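Local coordinates for penicillin-binding protein 2 (Pbp2) (Helicobacter pylori, PDB 5LP5) that probably cross-links peptidoglycan as a penicillin-binding transpeptidase of cell-wall synthesis, and forms a complex with MreC, at residues His542-Ala547 and Thr559-His564. Residues are numbered along the deposited sequence; the frame is centred on the assembly and turned at random.
Sequences HAWITA and TILVEH
A543 and I545 pair with V562 and I560 in the antiparallel hairpin of strands 542-549 and 556-562; the axes of 542-547 and 559-562 approach to 4.8 Å at 173°. Both are hydrogen-bonded pairs, each closed by two backbone bonds; that from I560 N to I545 O spans 2.9 Å. Between and beyond them, W544 with L561 and T546 with T559 form non-hydrogen-bonded pairs whose side chains share one face. There L561 CD1 sits over the five-membered ring of W544, a CH-pi contact 3.6 Å from its centroid, while T559 CG2 meets the indole edge at CZ3. P308 O accepts a bond from W544 NE1, which would help hold the ring's rotation. With chi1 at -166°, anti to the backbone N, T546 OG1 is placed alongside T559 OG1, 2.7 Å away in a hydroxyl-hydroxyl hydrogen bond, and also bonds T448. On the other face, I545 CG2 packs on I560 CB, and I545 also touches L575 of helix 572-584. Past the A543-V562 pair, H564 N donates to H542 ND1 in the imidazole plane (2.9 Å), and H542 CE1 lies over one face of the H564 ring. This is an interior hairpin of the five-stranded antiparallel sheet of a transpeptidase domain, beside the strand carrying K513 of a probable KTG motif.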
ATOM      1  N   HIS A 542     -20.769   3.099  36.612  1.00 51.05           N
ATOM      2  CA  HIS A 542     -19.884   3.718  35.624  1.00 51.47           C
ATOM      3  C   HIS A 542     -19.588   5.168  36.020  1.00 52.53           C
ATOM      4  O   HIS A 542     -20.337   5.778  36.800  1.00 50.60           O
ATOM      5  CB  HIS A 542     -20.500   3.727  34.221  1.00 50.92           C
ATOM      6  CG  HIS A 542     -20.939   2.390  33.730  1.00 50.07           C
ATOM      7  ND1 HIS A 542     -20.126   1.280  33.753  1.00 51.06           N
ATOM      8  CD2 HIS A 542     -22.106   1.990  33.174  1.00 51.94           C
ATOM      9  CE1 HIS A 542     -20.782   0.248  33.252  1.00 54.14           C
ATOM     10  NE2 HIS A 542     -21.989   0.651  32.898  1.00 54.66           N
ATOM     11  N   ALA A 543     -18.510   5.714  35.458  1.00 50.47           N
ATOM     12  CA  ALA A 543     -18.013   7.024  35.865  1.00 52.45           C
ATOM     13  C   ALA A 543     -17.899   7.987  34.692  1.00 50.50           C
ATOM     14  O   ALA A 543     -17.295   7.653  33.681  1.00 52.97           O
ATOM     15  CB  ALA A 543     -16.654   6.876  36.535  1.00 54.69           C
ATOM     16  N   TRP A 544     -18.457   9.184  34.849  1.00 47.25           N
ATOM     17  CA  TRP A 544     -18.378  10.223  33.835  1.00 45.61           C
ATOM     18  C   TRP A 544     -17.584  11.412  34.356  1.00 46.86           C
ATOM     19  O   TRP A 544     -17.517  11.654  35.569  1.00 45.40           O
ATOM     20  CB  TRP A 544     -19.770  10.747  33.464  1.00 45.26           C
ATOM     21  CG  TRP A 544     -20.574   9.913  32.519  1.00 43.67           C
ATOM     22  CD1 TRP A 544     -21.529   8.992  32.846  1.00 42.75           C
ATOM     23  CD2 TRP A 544     -20.527   9.946  31.093  1.00 41.92           C
ATOM     24  NE1 TRP A 544     -22.069   8.448  31.718  1.00 41.93           N
ATOM     25  CE2 TRP A 544     -21.475   9.013  30.624  1.00 41.36           C
ATOM     26  CE3 TRP A 544     -19.770  10.662  30.164  1.00 39.21           C
ATOM     27  CZ2 TRP A 544     -21.680   8.777  29.271  1.00 38.83           C
ATOM     28  CZ3 TRP A 544     -19.987  10.439  28.824  1.00 37.41           C
ATOM     29  CH2 TRP A 544     -20.927   9.507  28.389  1.00 37.53           C
ATOM     30  N   ILE A 545     -17.003  12.156  33.416  1.00 47.12           N
ATOM     31  CA  ILE A 545     -16.497  13.501  33.647  1.00 46.09           C
ATOM     32  C   ILE A 545     -16.366  14.163  32.284  1.00 43.98           C
ATOM     33  O   ILE A 545     -15.780  13.603  31.364  1.00 44.50           O
ATOM     34  CB  ILE A 545     -15.143  13.506  34.388  1.00 48.22           C
ATOM     35  CG1 ILE A 545     -14.672  14.942  34.675  1.00 47.65           C
ATOM     36  CG2 ILE A 545     -14.096  12.710  33.611  1.00 48.43           C
ATOM     37  CD1 ILE A 545     -13.681  15.048  35.813  1.00 47.32           C
ATOM     38  N   THR A 546     -16.966  15.335  32.144  1.00 42.82           N
ATOM     39  CA  THR A 546     -16.852  16.111  30.922  1.00 39.34           C
ATOM     40  C   THR A 546     -16.394  17.486  31.351  1.00 39.52           C
ATOM     41  O   THR A 546     -16.501  17.836  32.494  1.00 41.19           O
ATOM     42  CB  THR A 546     -18.177  16.136  30.146  1.00 37.97           C
ATOM     43  OG1 THR A 546     -17.958  16.613  28.818  1.00 34.90           O
ATOM     44  CG2 THR A 546     -19.198  17.010  30.840  1.00 40.42           C
ATOM     45  N   ALA A 547     -15.817  18.245  30.440  1.00 42.73           N
ATOM     46  CA  ALA A 547     -15.117  19.480  30.815  1.00 44.13           C
ATOM     47  C   ALA A 547     -14.723  20.317  29.599  1.00 40.77           C
ATOM     48  O   ALA A 547     -14.482  19.766  28.529  1.00 40.30           O
ATOM     49  CB  ALA A 547     -13.877  19.149  31.649  1.00 45.14           C
ATOM     50  N   THR A 559     -14.208  14.650  27.121  1.00 34.24           N
ATOM     51  CA  THR A 559     -15.267  13.852  27.712  1.00 32.68           C
ATOM     52  C   THR A 559     -14.724  12.449  27.947  1.00 34.48           C
ATOM     53  O   THR A 559     -14.212  11.801  27.031  1.00 32.91           O
ATOM     54  CB  THR A 559     -16.506  13.784  26.797  1.00 32.27           C
ATOM     55  OG1 THR A 559     -17.141  15.071  26.715  1.00 31.96           O
ATOM     56  CG2 THR A 559     -17.523  12.788  27.333  1.00 32.55           C
ATOM     57  N   ILE A 560     -14.833  11.987  29.189  1.00 37.25           N
ATOM     58  CA  ILE A 560     -14.212  10.725  29.602  1.00 38.71           C
ATOM     59  C   ILE A 560     -15.230   9.852  30.288  1.00 39.01           C
ATOM     60  O   ILE A 560     -16.021  10.338  31.086  1.00 39.14           O
ATOM     61  CB  ILE A 560     -13.026  10.957  30.565  1.00 40.50           C
ATOM     62  CG1 ILE A 560     -11.942  11.775  29.866  1.00 42.05           C
ATOM     63  CG2 ILE A 560     -12.432   9.634  31.039  1.00 39.89           C
ATOM     64  CD1 ILE A 560     -10.891  12.342  30.792  1.00 43.90           C
ATOM     65  N   LEU A 561     -15.192   8.561  29.967  1.00 40.20           N
ATOM     66  CA  LEU A 561     -16.097   7.585  30.552  1.00 42.42           C
ATOM     67  C   LEU A 561     -15.381   6.269  30.864  1.00 43.67           C
ATOM     68  O   LEU A 561     -14.936   5.581  29.945  1.00 46.83           O
ATOM     69  CB  LEU A 561     -17.241   7.315  29.588  1.00 42.81           C
ATOM     70  CG  LEU A 561     -18.072   6.097  29.976  1.00 45.96           C
ATOM     71  CD1 LEU A 561     -19.115   6.427  31.029  1.00 46.62           C
ATOM     72  CD2 LEU A 561     -18.727   5.560  28.738  1.00 45.62           C
ATOM     73  N   VAL A 562     -15.288   5.911  32.147  1.00 43.93           N
ATOM     74  CA  VAL A 562     -14.654   4.643  32.529  1.00 45.47           C
ATOM     75  C   VAL A 562     -15.688   3.637  33.013  1.00 45.57           C
ATOM     76  O   VAL A 562     -16.337   3.840  34.037  1.00 47.41           O
ATOM     77  CB  VAL A 562     -13.572   4.809  33.620  1.00 45.46           C
ATOM     78  CG1 VAL A 562     -13.015   3.457  34.039  1.00 43.27           C
ATOM     79  CG2 VAL A 562     -12.440   5.686  33.121  1.00 46.68           C
ATOM     80  N   GLU A 563     -15.831   2.544  32.274  1.00 45.60           N
ATOM     81  CA  GLU A 563     -16.778   1.516  32.652  1.00 46.05           C
ATOM     82  C   GLU A 563     -16.432   0.987  34.037  1.00 49.10           C
ATOM     83  O   GLU A 563     -15.287   0.624  34.301  1.00 48.54           O
ATOM     84  CB  GLU A 563     -16.819   0.385  31.617  1.00 44.15           C
ATOM     85  CG  GLU A 563     -17.627   0.749  30.379  1.00 41.26           C
ATOM     86  CD  GLU A 563     -17.750  -0.393  29.392  1.00 39.65           C
ATOM     87  OE1 GLU A 563     -17.358  -1.516  29.731  1.00 43.58           O
ATOM     88  OE2 GLU A 563     -18.238  -0.180  28.274  1.00 38.35           O
ATOM     89  N   HIS A 564     -17.435   0.982  34.915  1.00 51.23           N
ATOM     90  CA  HIS A 564     -17.291   0.506  36.281  1.00 52.73           C
ATOM     91  C   HIS A 564     -16.281   1.354  37.049  1.00 56.08           C
ATOM     92  O   HIS A 564     -15.671   0.898  38.021  1.00 55.63           O
ATOM     93  CB  HIS A 564     -16.939  -0.981  36.262  1.00 51.01           C
ATOM     94  CG  HIS A 564     -17.953  -1.815  35.530  1.00 51.71           C
ATOM     95  ND1 HIS A 564     -19.302  -1.787  35.831  1.00 51.25           N
ATOM     96  CD2 HIS A 564     -17.821  -2.689  34.501  1.00 52.16           C
ATOM     97  CE1 HIS A 564     -19.949  -2.622  35.032  1.00 48.49           C
ATOM     98  NE2 HIS A 564     -19.073  -3.184  34.216  1.00 46.75           N
TER